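Side-chain contacts in copper induced nitroreductase D (Lactococcus lactis, PDB 2WQF), which is a copper-induced, FMN-binding nitroreductase involved in defence against oxidative stress: residues L7-T12 with L141-L146; K58-I63 with A87-F92; K189-M192 with D196-I199. All coordinates share one frame; numbering follows the deposited sequence.

In the fold
Contact 2 is the buried one: two helices, 53-73 and 88-93, meet there through an indole, a phenylalanine and a leucine, with no hydrogen bond across. Contacts 1 and 3 are only partly buried and both touch the second subunit. Their chemistry is mixed, because each combines apolar contact with basic side chains. They also meet at the FMN phosphate, to which contact 1 brings Arg-10, Arg-11 and Thr-12 and contact 3 brings Lys-189, although their centres lie about 21 Å apart. Contact 2 is nested in the chain between the two segments of contact 1. Contact 3, on the C-terminal arm, comes no closer to contact 2 than about 17 Å between nearest atoms.

Contact 1 (L7-T12 with L141-L146); sequences LENRRT and LAELGL. With FMN (flavin mononucleotide), chain B.
The guanidinium of Arg-10, whose backbone packs on Ala-142, holds the FMN phosphorus at its edge and in its plane, and forms a cation-pi contact with Trp-138. Arg-11 also presents the edge of its guanidinium to the phosphorus. The one pair of flat groups that meets across the segments, the Asn-9 amide and the Glu-143 carboxylate, has planes 78° apart; both residues were modelled in two conformers, so their approach is doubtful. The firmer evidence for direct contact is apolar: Ala-142 CB sits 3.8 Å from Arg-10 CA. From that anchored backbone the Arg-10 side chain departs with CG anti to the backbone N (chi1 -179°), then bends twice, which carries its charged end away from 141-146 and onto the phosphate; Pro-38 of the second subunit lies against it. Two of its nitrogens act as a fork: NH1 of Arg-10 reaches FMN O2P at 2.8 Å, while NH2 bonds to O1P. NE of Arg-11 donates to FMN O3P at 2.8 Å. Thr-12 adds two bonds, a nearly straight one (173°) from its backbone N to O3P and one from OG1 to O2P, 2.7 Å away. O2P and O3P are thus each gripped twice within 7-12, which probably holds the phosphate against rotation in this FMN site. Just beyond Ala-142, helix 121-143 ends in a Schellman motif: Leu-146 N bonds to Leu-141 O at 3.1 Å and Gly-145 N to Ala-142 O at 2.9 Å. Gly-145 has positive phi, where a CB would press on the carbonyl O of Leu-144. The contact therefore joins the C-terminal ends of helices 3-9 and 121-143, and Leu-141 packs onward against Val-26 of helix 23-35 and Leu-177 of strand 171-182.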
loop_
_atom_site.group_PDB
_atom_site.type_symbol
_atom_site.label_atom_id
_atom_site.label_comp_id
_atom_site.label_asym_id
_atom_site.label_seq_id
_atom_site.Cartn_x
_atom_site.Cartn_y
_atom_site.Cartn_z
ATOM N N LEU A 7 0.374 4.443 -13.097
ATOM C CA LEU A 7 1.114 4.756 -11.878
ATOM C C LEU A 7 1.829 6.089 -12.013
ATOM O O LEU A 7 1.815 6.902 -11.089
ATOM C CB LEU A 7 2.139 3.672 -11.528
ATOM C CG LEU A 7 1.591 2.288 -11.150
ATOM C CD1 LEU A 7 2.769 1.421 -10.722
ATOM C CD2 LEU A 7 0.539 2.342 -10.064
ATOM N N GLU A 8 2.490 6.288 -13.146
ATOM C CA GLU A 8 3.246 7.509 -13.387
ATOM C C GLU A 8 2.333 8.735 -13.395
ATOM O O GLU A 8 2.744 9.815 -12.971
ATOM C CB GLU A 8 4.047 7.380 -14.690
ATOM C CG GLU A 8 5.051 8.502 -14.894
ATOM C CD GLU A 8 5.998 8.229 -16.034
ATOM O OE1 GLU A 8 5.831 7.190 -16.718
ATOM O OE2 GLU A 8 6.907 9.062 -16.245
ATOM N N ASN A 9 1.093 8.560 -13.840
ATOM C CA ASN A 9 0.158 9.671 -13.969
ATOM C C ASN A 9 -0.435 10.147 -12.633
ATOM O O ASN A 9 -0.907 11.279 -12.528
ATOM C CB ASN A 9 -0.962 9.285 -14.938
ATOM C CG ASN A 9 -1.888 10.439 -15.250
ATOM O OD1 ASN A 9 -1.452 11.491 -15.734
ATOM N ND2 ASN A 9 -3.169 10.256 -14.963
ATOM N N ARG A 10 -0.406 9.285 -11.624
ATOM C CA ARG A 10 -0.855 9.635 -10.279
ATOM C C ARG A 10 0.204 10.529 -9.643
ATOM O O ARG A 10 1.378 10.148 -9.556
ATOM C CB ARG A 10 -1.056 8.404 -9.402
ATOM C CG ARG A 10 -1.539 8.734 -7.990
ATOM C CD ARG A 10 -0.915 7.889 -6.924
ATOM N NE ARG A 10 0.523 7.953 -7.037
ATOM C CZ ARG A 10 1.293 8.966 -6.629
ATOM N NH1 ARG A 10 0.794 9.979 -5.930
ATOM N NH2 ARG A 10 2.593 8.924 -6.878
ATOM N N ARG A 11 -0.210 11.727 -9.236
ATOM C CA ARG A 11 0.659 12.679 -8.565
ATOM C C ARG A 11 -0.088 13.401 -7.451
ATOM O O ARG A 11 -1.321 13.436 -7.415
ATOM C CB ARG A 11 1.206 13.714 -9.542
ATOM C CG ARG A 11 2.098 13.139 -10.645
ATOM C CD ARG A 11 3.397 12.546 -10.126
ATOM N NE ARG A 11 4.164 13.513 -9.342
ATOM C CZ ARG A 11 4.890 14.493 -9.864
ATOM N NH1 ARG A 11 5.032 14.606 -11.183
ATOM N NH2 ARG A 11 5.517 15.318 -9.066
ATOM N N THR A 12 0.686 13.992 -6.551
ATOM C CA THR A 12 0.159 14.912 -5.554
ATOM C C THR A 12 -0.207 16.233 -6.231
ATOM O O THR A 12 0.637 16.922 -6.815
ATOM C CB THR A 12 1.177 15.137 -4.428
ATOM O OG1 THR A 12 1.289 13.947 -3.647
ATOM C CG2 THR A 12 0.758 16.281 -3.523
ATOM N N LEU A 141 -8.494 7.632 -9.331
ATOM C CA LEU A 141 -8.978 9.004 -9.501
ATOM C C LEU A 141 -8.145 9.731 -10.570
ATOM O O LEU A 141 -8.696 10.453 -11.413
ATOM C CB LEU A 141 -8.923 9.747 -8.176
ATOM C CG LEU A 141 -9.924 9.323 -7.104
ATOM C CD1 LEU A 141 -9.617 10.026 -5.788
ATOM C CD2 LEU A 141 -11.335 9.598 -7.531
ATOM N N ALA A 142 -6.831 9.531 -10.562
ATOM C CA ALA A 142 -5.977 10.170 -11.554
ATOM C C ALA A 142 -6.361 9.705 -12.953
ATOM O O ALA A 142 -6.300 10.473 -13.910
ATOM C CB ALA A 142 -4.500 9.903 -11.263
ATOM N N GLU A 143 -6.765 8.438 -13.084
ATOM C CA GLU A 143 -7.171 7.930 -14.387
ATOM C C GLU A 143 -8.463 8.592 -14.889
ATOM O O GLU A 143 -8.683 8.683 -16.099
ATOM C CB GLU A 143 -7.287 6.404 -14.371
ATOM C CG GLU A 143 -5.925 5.724 -14.294
ATOM C CD GLU A 143 -5.124 5.832 -15.591
ATOM O OE1 GLU A 143 -5.374 5.030 -16.539
ATOM O OE2 GLU A 143 -4.250 6.732 -15.657
ATOM N N LEU A 144 -9.307 9.060 -13.969
ATOM C CA LEU A 144 -10.490 9.842 -14.347
ATOM C C LEU A 144 -10.147 11.296 -14.678
ATOM O O LEU A 144 -11.025 12.071 -15.056
ATOM C CB LEU A 144 -11.528 9.826 -13.218
ATOM C CG LEU A 144 -12.110 8.474 -12.841
ATOM C CD1 LEU A 144 -13.056 8.663 -11.683
ATOM C CD2 LEU A 144 -12.795 7.880 -14.030
ATOM N N GLY A 145 -8.882 11.675 -14.520
ATOM C CA GLY A 145 -8.435 13.041 -14.763
ATOM C C GLY A 145 -8.538 13.963 -13.558
ATOM O O GLY A 145 -8.350 15.178 -13.675
ATOM N N LEU A 146 -8.826 13.373 -12.398
ATOM C CA LEU A 146 -8.925 14.099 -11.133
ATOM C C LEU A 146 -7.624 14.029 -10.370
ATOM O O LEU A 146 -6.920 13.037 -10.424
ATOM C CB LEU A 146 -10.052 13.535 -10.281
ATOM C CG LEU A 146 -11.449 13.646 -10.892
ATOM C CD1 LEU A 146 -12.534 13.109 -9.965
ATOM C CD2 LEU A 146 -11.747 15.077 -11.307
HETATM N N1 FMN B . 1.536 14.612 1.379
HETATM C C2 FMN B . 0.973 15.710 2.176
HETATM O O2 FMN B . 0.804 16.798 1.673
HETATM N N3 FMN B . 0.709 15.480 3.566
HETATM C C4 FMN B . 0.924 14.261 4.181
HETATM O O4 FMN B . 0.591 14.108 5.323
HETATM C C4A FMN B . 1.507 13.172 3.391
HETATM N N5 FMN B . 1.786 12.011 3.882
HETATM C C5A FMN B . 2.008 10.866 2.941
HETATM C C6 FMN B . 1.959 9.471 3.487
HETATM C C7 FMN B . 2.080 8.411 2.697
HETATM C C7M FMN B . 2.055 7.028 3.310
HETATM C C8 FMN B . 2.244 8.633 1.209
HETATM C C8M FMN B . 2.312 7.435 0.278
HETATM C C9 FMN B . 2.319 9.869 0.704
HETATM C C9A FMN B . 2.186 11.068 1.609
HETATM N N10 FMN B . 2.273 12.411 1.131
HETATM C C10 FMN B . 1.784 13.436 1.944
HETATM C "C1'" FMN B . 2.537 12.700 -0.272
HETATM C "C2'" FMN B . 3.993 12.407 -0.621
HETATM O "O2'" FMN B . 4.805 13.422 -0.089
HETATM C "C3'" FMN B . 4.094 12.306 -2.145
HETATM O "O3'" FMN B . 3.365 11.143 -2.489
HETATM C "C4'" FMN B . 5.557 12.137 -2.589
HETATM O "O4'" FMN B . 6.279 13.338 -2.358
HETATM C "C5'" FMN B . 5.673 11.752 -4.063
HETATM O "O5'" FMN B . 5.031 12.749 -4.846
HETATM P P FMN B . 3.782 12.341 -5.814
HETATM O O1P FMN B . 4.187 11.229 -6.694
HETATM O O2P FMN B . 2.573 11.926 -4.892
HETATM O O3P FMN B . 3.446 13.666 -6.626
#

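Contact 2 (K58-I63 with A87-F92); sequences KLWDEI and AKLDGF
Trp-60 and Leu-89 bring helices 53-73 and 88-93 together with their CA atoms 6.8 Å apart, and the first helix widens here into a pi-type turn at 59-63. This is helix-to-helix packing within the nitroreductase fold, built around one indole. Trp-60 points its CB at the other helix, and its ring is sandwiched. Over one face stands Phe-92 CB, 3.5 Å from the centroid of the six-membered ring and only 1° off the normal, a CH-pi contact. On the opposite face Leu-59 CD2 lies 3.5 Å above the plane, nearer the rim. The edge is met by Leu-89 CD2, which is 4.0 Å from Trp-60 CZ3. With the aryl group of Phe-92 anti to its carbonyl carbon (chi1 -63°), that ring runs obliquely past the indole, planes 37° apart. The polar corner of the indole is satisfied too, since Trp-60 NE1 is hydrogen-bonded to Thr-98 OG1. Losing the indole to an alanine here is likely to open a gap between Leu-59 and Phe-92 and leave Thr-98 without this donor. Phe-92 also touches Gln-151, a residue of the FMN site, so the helix pair borders the flavin pocket. The closest atoms of the two rings are Trp-60 CZ3 and Phe-92 CD2, at 3.6 Å.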
loop_
_atom_site.group_PDB
_atom_site.type_symbol
_atom_site.label_atom_id
_atom_site.label_comp_id
_atom_site.label_asym_id
_atom_site.label_seq_id
_atom_site.Cartn_x
_atom_site.Cartn_y
_atom_site.Cartn_z
ATOM N N LYS A 58 -18.019 21.157 5.649
ATOM C CA LYS A 58 -18.121 20.983 7.099
ATOM C C LYS A 58 -16.855 20.384 7.691
ATOM O O LYS A 58 -16.395 20.803 8.751
ATOM C CB LYS A 58 -19.332 20.107 7.452
ATOM C CG LYS A 58 -19.523 19.847 8.929
ATOM C CD LYS A 58 -20.970 19.445 9.220
ATOM C CE LYS A 58 -21.365 19.720 10.669
ATOM N NZ LYS A 58 -22.832 19.514 10.913
ATOM N N LEU A 59 -16.296 19.385 7.026
ATOM C CA LEU A 59 -15.078 18.746 7.516
ATOM C C LEU A 59 -13.997 19.794 7.733
ATOM O O LEU A 59 -13.391 19.866 8.804
ATOM C CB LEU A 59 -14.559 17.695 6.536
ATOM C CG LEU A 59 -13.183 17.120 6.905
ATOM C CD1 LEU A 59 -13.252 16.353 8.216
ATOM C CD2 LEU A 59 -12.686 16.223 5.809
ATOM N N TRP A 60 -13.750 20.607 6.725
ATOM C CA TRP A 60 -12.619 21.534 6.798
ATOM C C TRP A 60 -12.902 22.768 7.669
ATOM O O TRP A 60 -12.044 23.196 8.456
ATOM C CB TRP A 60 -12.119 21.879 5.379
ATOM C CG TRP A 60 -11.567 20.629 4.757
ATOM C CD1 TRP A 60 -12.207 19.784 3.898
ATOM C CD2 TRP A 60 -10.279 20.032 5.019
ATOM N NE1 TRP A 60 -11.395 18.719 3.601
ATOM C CE2 TRP A 60 -10.218 18.837 4.288
ATOM C CE3 TRP A 60 -9.188 20.389 5.823
ATOM C CZ2 TRP A 60 -9.105 18.002 4.312
ATOM C CZ3 TRP A 60 -8.090 19.571 5.839
ATOM C CH2 TRP A 60 -8.049 18.388 5.074
ATOM N N ASP A 61 -14.101 23.325 7.569
ATOM C CA ASP A 61 -14.400 24.559 8.277
ATOM C C ASP A 61 -14.749 24.324 9.730
ATOM O O ASP A 61 -14.378 25.113 10.596
ATOM C CB ASP A 61 -15.578 25.274 7.629
ATOM C CG ASP A 61 -15.175 26.127 6.448
ATOM O OD1 ASP A 61 -13.978 26.442 6.276
ATOM O OD2 ASP A 61 -16.087 26.481 5.690
ATOM N N GLU A 62 -15.466 23.234 9.997
ATOM C CA GLU A 62 -16.071 23.027 11.298
ATOM C C GLU A 62 -15.348 21.989 12.129
ATOM O O GLU A 62 -15.545 21.922 13.344
ATOM C CB GLU A 62 -17.539 22.633 11.130
ATOM C CG GLU A 62 -18.371 23.700 10.427
ATOM C CD GLU A 62 -19.859 23.454 10.547
ATOM O OE1 GLU A 62 -20.296 22.993 11.625
ATOM O OE2 GLU A 62 -20.590 23.728 9.576
ATOM N N ILE A 63 -14.494 21.193 11.493
ATOM C CA ILE A 63 -13.713 20.198 12.227
ATOM C C ILE A 63 -12.214 20.430 12.138
ATOM O O ILE A 63 -11.565 20.649 13.156
ATOM C CB ILE A 63 -14.083 18.746 11.792
ATOM C CG1 ILE A 63 -15.543 18.471 12.133
ATOM C CG2 ILE A 63 -13.171 17.715 12.445
ATOM C CD1 ILE A 63 -16.073 17.108 11.665
ATOM N N ALA A 87 -5.742 29.296 4.783
ATOM C CA ALA A 87 -4.477 29.154 4.070
ATOM C C ALA A 87 -4.475 27.837 3.296
ATOM O O ALA A 87 -5.196 27.679 2.302
ATOM C CB ALA A 87 -3.300 29.210 5.055
ATOM N N LYS A 88 -3.655 26.893 3.744
ATOM C CA LYS A 88 -3.632 25.574 3.144
ATOM C C LYS A 88 -4.972 24.916 3.372
ATOM O O LYS A 88 -5.447 24.158 2.527
ATOM C CB LYS A 88 -2.537 24.716 3.772
ATOM C CG LYS A 88 -1.135 25.282 3.600
ATOM C CD LYS A 88 -0.057 24.262 3.986
ATOM C CE LYS A 88 -0.278 23.707 5.394
ATOM N NZ LYS A 88 0.698 22.626 5.767
ATOM N N LEU A 89 -5.580 25.205 4.519
ATOM C CA LEU A 89 -6.858 24.603 4.838
ATOM C C LEU A 89 -7.889 25.015 3.796
ATOM O O LEU A 89 -8.726 24.213 3.429
ATOM C CB LEU A 89 -7.336 24.980 6.235
ATOM C CG LEU A 89 -6.507 24.404 7.382
ATOM C CD1 LEU A 89 -7.121 24.827 8.703
ATOM C CD2 LEU A 89 -6.404 22.894 7.305
ATOM N N ASP A 90 -7.835 26.263 3.324
ATOM C CA ASP A 90 -8.760 26.699 2.285
ATOM C C ASP A 90 -8.553 25.926 0.984
ATOM O O ASP A 90 -9.505 25.677 0.257
ATOM C CB ASP A 90 -8.628 28.194 2.014
ATOM C CG ASP A 90 -8.984 29.039 3.229
ATOM O OD1 ASP A 90 -10.108 28.884 3.762
ATOM O OD2 ASP A 90 -8.138 29.854 3.651
ATOM N N GLY A 91 -7.300 25.592 0.685
ATOM C CA GLY A 91 -7.006 24.823 -0.495
ATOM C C GLY A 91 -7.569 23.411 -0.404
ATOM O O GLY A 91 -7.970 22.815 -1.404
ATOM N N PHE A 92 -7.607 22.851 0.802
ATOM C CA PHE A 92 -8.193 21.527 0.967
ATOM C C PHE A 92 -9.708 21.633 0.845
ATOM O O PHE A 92 -10.330 20.833 0.161
ATOM C CB PHE A 92 -7.790 20.900 2.305
ATOM C CG PHE A 92 -6.332 20.668 2.436
ATOM C CD1 PHE A 92 -5.610 20.119 1.397
ATOM C CD2 PHE A 92 -5.675 20.969 3.618
ATOM C CE1 PHE A 92 -4.257 19.888 1.525
ATOM C CE2 PHE A 92 -4.325 20.748 3.757
ATOM C CZ PHE A 92 -3.613 20.216 2.704
#

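Contact 3 (K189-M192 with D196-I199); sequences KTFM and DRFI. With FMN (flavin mononucleotide), chain B.
Met-192 and Arg-197 are brought together by two differently folded side chains. Arg-197 places CG between its backbone N and carbonyl carbon (chi1 61°), then runs extended to NE. CG of Met-192 is anti to the carbonyl carbon (chi1 -74°) and chi2 is extended, which lays SD of Met-192 against that side chain, 3.9 Å from CD of Arg-197. The turn at chi3 (70°) then swings the methyl CE of Met-192 to 3.5 Å from CB of Asp-196. Over one face of the Arg-197 guanidinium lies Met-192 CB, and at its edge, in plane, a water. That water accepts from NE of Arg-197 at 2.9 Å and donates to the Met-192 backbone O at 2.7 Å, a polar bridge beside the apolar one. NH2 of Arg-197 comes near the plane of the Phe-191 ring, at its edge; the same ring makes a cation-pi contact with Arg-35 of the second subunit. Farther along, Lys-189 NZ bonds to FMN O1P at 2.7 Å. Phe-198 and Ile-199 pair in a parallel beta ladder with a strand of the second subunit, so this C-terminal arm carries the sheet across the interface, as is characteristic of nitroreductase-family dimers.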
loop_
_atom_site.group_PDB
_atom_site.type_symbol
_atom_site.label_atom_id
_atom_site.label_comp_id
_atom_site.label_asym_id
_atom_site.label_seq_id
_atom_site.Cartn_x
_atom_site.Cartn_y
_atom_site.Cartn_z
ATOM N N LYS A 189 9.669 16.316 -9.103
ATOM C CA LYS A 189 9.950 15.190 -8.217
ATOM C C LYS A 189 11.204 14.486 -8.682
ATOM O O LYS A 189 11.394 14.249 -9.867
ATOM C CB LYS A 189 8.761 14.210 -8.202
ATOM C CG LYS A 189 8.950 13.037 -7.275
ATOM C CD LYS A 189 7.688 12.174 -7.113
ATOM C CE LYS A 189 7.280 11.517 -8.387
ATOM N NZ LYS A 189 6.322 10.409 -8.093
ATOM N N THR A 190 12.061 14.162 -7.736
ATOM C CA THR A 190 13.289 13.418 -8.006
ATOM C C THR A 190 13.121 11.950 -7.586
ATOM O O THR A 190 12.163 11.574 -6.912
ATOM C CB THR A 190 14.475 14.019 -7.247
ATOM O OG1 THR A 190 14.250 13.924 -5.835
ATOM C CG2 THR A 190 14.694 15.483 -7.643
ATOM N N PHE A 191 14.066 11.133 -8.012
ATOM C CA PHE A 191 14.096 9.692 -7.737
ATOM C C PHE A 191 15.502 9.334 -7.285
ATOM O O PHE A 191 16.499 9.896 -7.781
ATOM C CB PHE A 191 13.745 8.906 -8.995
ATOM C CG PHE A 191 12.422 9.280 -9.599
ATOM C CD1 PHE A 191 11.266 8.611 -9.238
ATOM C CD2 PHE A 191 12.342 10.282 -10.541
ATOM C CE1 PHE A 191 10.050 8.944 -9.803
ATOM C CE2 PHE A 191 11.147 10.658 -11.113
ATOM C CZ PHE A 191 9.975 9.986 -10.741
ATOM N N MET A 192 15.594 8.372 -6.377
ATOM C CA MET A 192 16.870 7.786 -5.979
ATOM C C MET A 192 17.550 7.123 -7.159
ATOM O O MET A 192 16.934 6.755 -8.160
ATOM C CB MET A 192 16.638 6.623 -4.991
ATOM C CG MET A 192 16.248 6.956 -3.587
ATOM S SD MET A 192 16.010 5.395 -2.709
ATOM C CE MET A 192 17.687 4.817 -2.606
ATOM N N ASP A 196 20.984 2.168 -5.480
ATOM C CA ASP A 196 20.840 2.247 -4.027
ATOM C C ASP A 196 19.575 1.551 -3.468
ATOM O O ASP A 196 19.452 1.380 -2.253
ATOM C CB ASP A 196 20.870 3.712 -3.571
ATOM C CG ASP A 196 22.208 4.395 -3.848
ATOM O OD1 ASP A 196 23.272 3.716 -3.847
ATOM O OD2 ASP A 196 22.184 5.632 -4.065
ATOM N N ARG A 197 18.664 1.094 -4.326
ATOM C CA ARG A 197 17.457 0.441 -3.810
ATOM C C ARG A 197 17.056 -0.861 -4.494
ATOM O O ARG A 197 16.157 -1.500 -4.006
ATOM C CB ARG A 197 16.262 1.403 -3.783
ATOM C CG ARG A 197 15.831 1.963 -5.122
ATOM C CD ARG A 197 14.475 2.652 -4.963
ATOM N NE ARG A 197 14.173 3.541 -6.096
ATOM C CZ ARG A 197 13.139 4.373 -6.159
ATOM N NH1 ARG A 197 12.231 4.356 -5.207
ATOM N NH2 ARG A 197 12.971 5.176 -7.209
ATOM N N PHE A 198 17.732 -1.246 -5.573
ATOM C CA PHE A 198 17.460 -2.507 -6.256
ATOM C C PHE A 198 18.718 -3.326 -6.412
ATOM O O PHE A 198 19.710 -2.866 -6.962
ATOM C CB PHE A 198 16.887 -2.281 -7.661
ATOM C CG PHE A 198 15.667 -1.381 -7.714
ATOM C CD1 PHE A 198 14.481 -1.761 -7.163
ATOM C CD2 PHE A 198 15.719 -0.167 -8.372
ATOM C CE1 PHE A 198 13.381 -0.948 -7.239
ATOM C CE2 PHE A 198 14.613 0.644 -8.456
ATOM C CZ PHE A 198 13.447 0.251 -7.893
ATOM N N ILE A 199 18.676 -4.562 -5.915
ATOM C CA ILE A 199 19.755 -5.505 -6.102
ATOM C C ILE A 199 19.133 -6.723 -6.785
ATOM O O ILE A 199 18.100 -7.256 -6.327
ATOM C CB ILE A 199 20.325 -5.977 -4.770
ATOM C CG1 ILE A 199 20.961 -4.813 -4.007
ATOM C CG2 ILE A 199 21.368 -7.083 -4.996
ATOM C CD1 ILE A 199 21.385 -5.193 -2.601
HETATM N N1 FMN B . 1.536 14.612 1.379
HETATM C C2 FMN B . 0.973 15.710 2.176
HETATM O O2 FMN B . 0.804 16.798 1.673
HETATM N N3 FMN B . 0.709 15.480 3.566
HETATM C C4 FMN B . 0.924 14.261 4.181
HETATM O O4 FMN B . 0.591 14.108 5.323
HETATM C C4A FMN B . 1.507 13.172 3.391
HETATM N N5 FMN B . 1.786 12.011 3.882
HETATM C C5A FMN B . 2.008 10.866 2.941
HETATM C C6 FMN B . 1.959 9.471 3.487
HETATM C C7 FMN B . 2.080 8.411 2.697
HETATM C C7M FMN B . 2.055 7.028 3.310
HETATM C C8 FMN B . 2.244 8.633 1.209
HETATM C C8M FMN B . 2.312 7.435 0.278
HETATM C C9 FMN B . 2.319 9.869 0.704
HETATM C C9A FMN B . 2.186 11.068 1.609
HETATM N N10 FMN B . 2.273 12.411 1.131
HETATM C C10 FMN B . 1.784 13.436 1.944
HETATM C "C1'" FMN B . 2.537 12.700 -0.272
HETATM C "C2'" FMN B . 3.993 12.407 -0.621
HETATM O "O2'" FMN B . 4.805 13.422 -0.089
HETATM C "C3'" FMN B . 4.094 12.306 -2.145
HETATM O "O3'" FMN B . 3.365 11.143 -2.489
HETATM C "C4'" FMN B . 5.557 12.137 -2.589
HETATM O "O4'" FMN B . 6.279 13.338 -2.358
HETATM C "C5'" FMN B . 5.673 11.752 -4.063
HETATM O "O5'" FMN B . 5.031 12.749 -4.846
HETATM P P FMN B . 3.782 12.341 -5.814
HETATM O O1P FMN B . 4.187 11.229 -6.694
HETATM O O2P FMN B . 2.573 11.926 -4.892
HETATM O O3P FMN B . 3.446 13.666 -6.626
HETATM O O HOH W 1 15.539 4.457 -8.434
#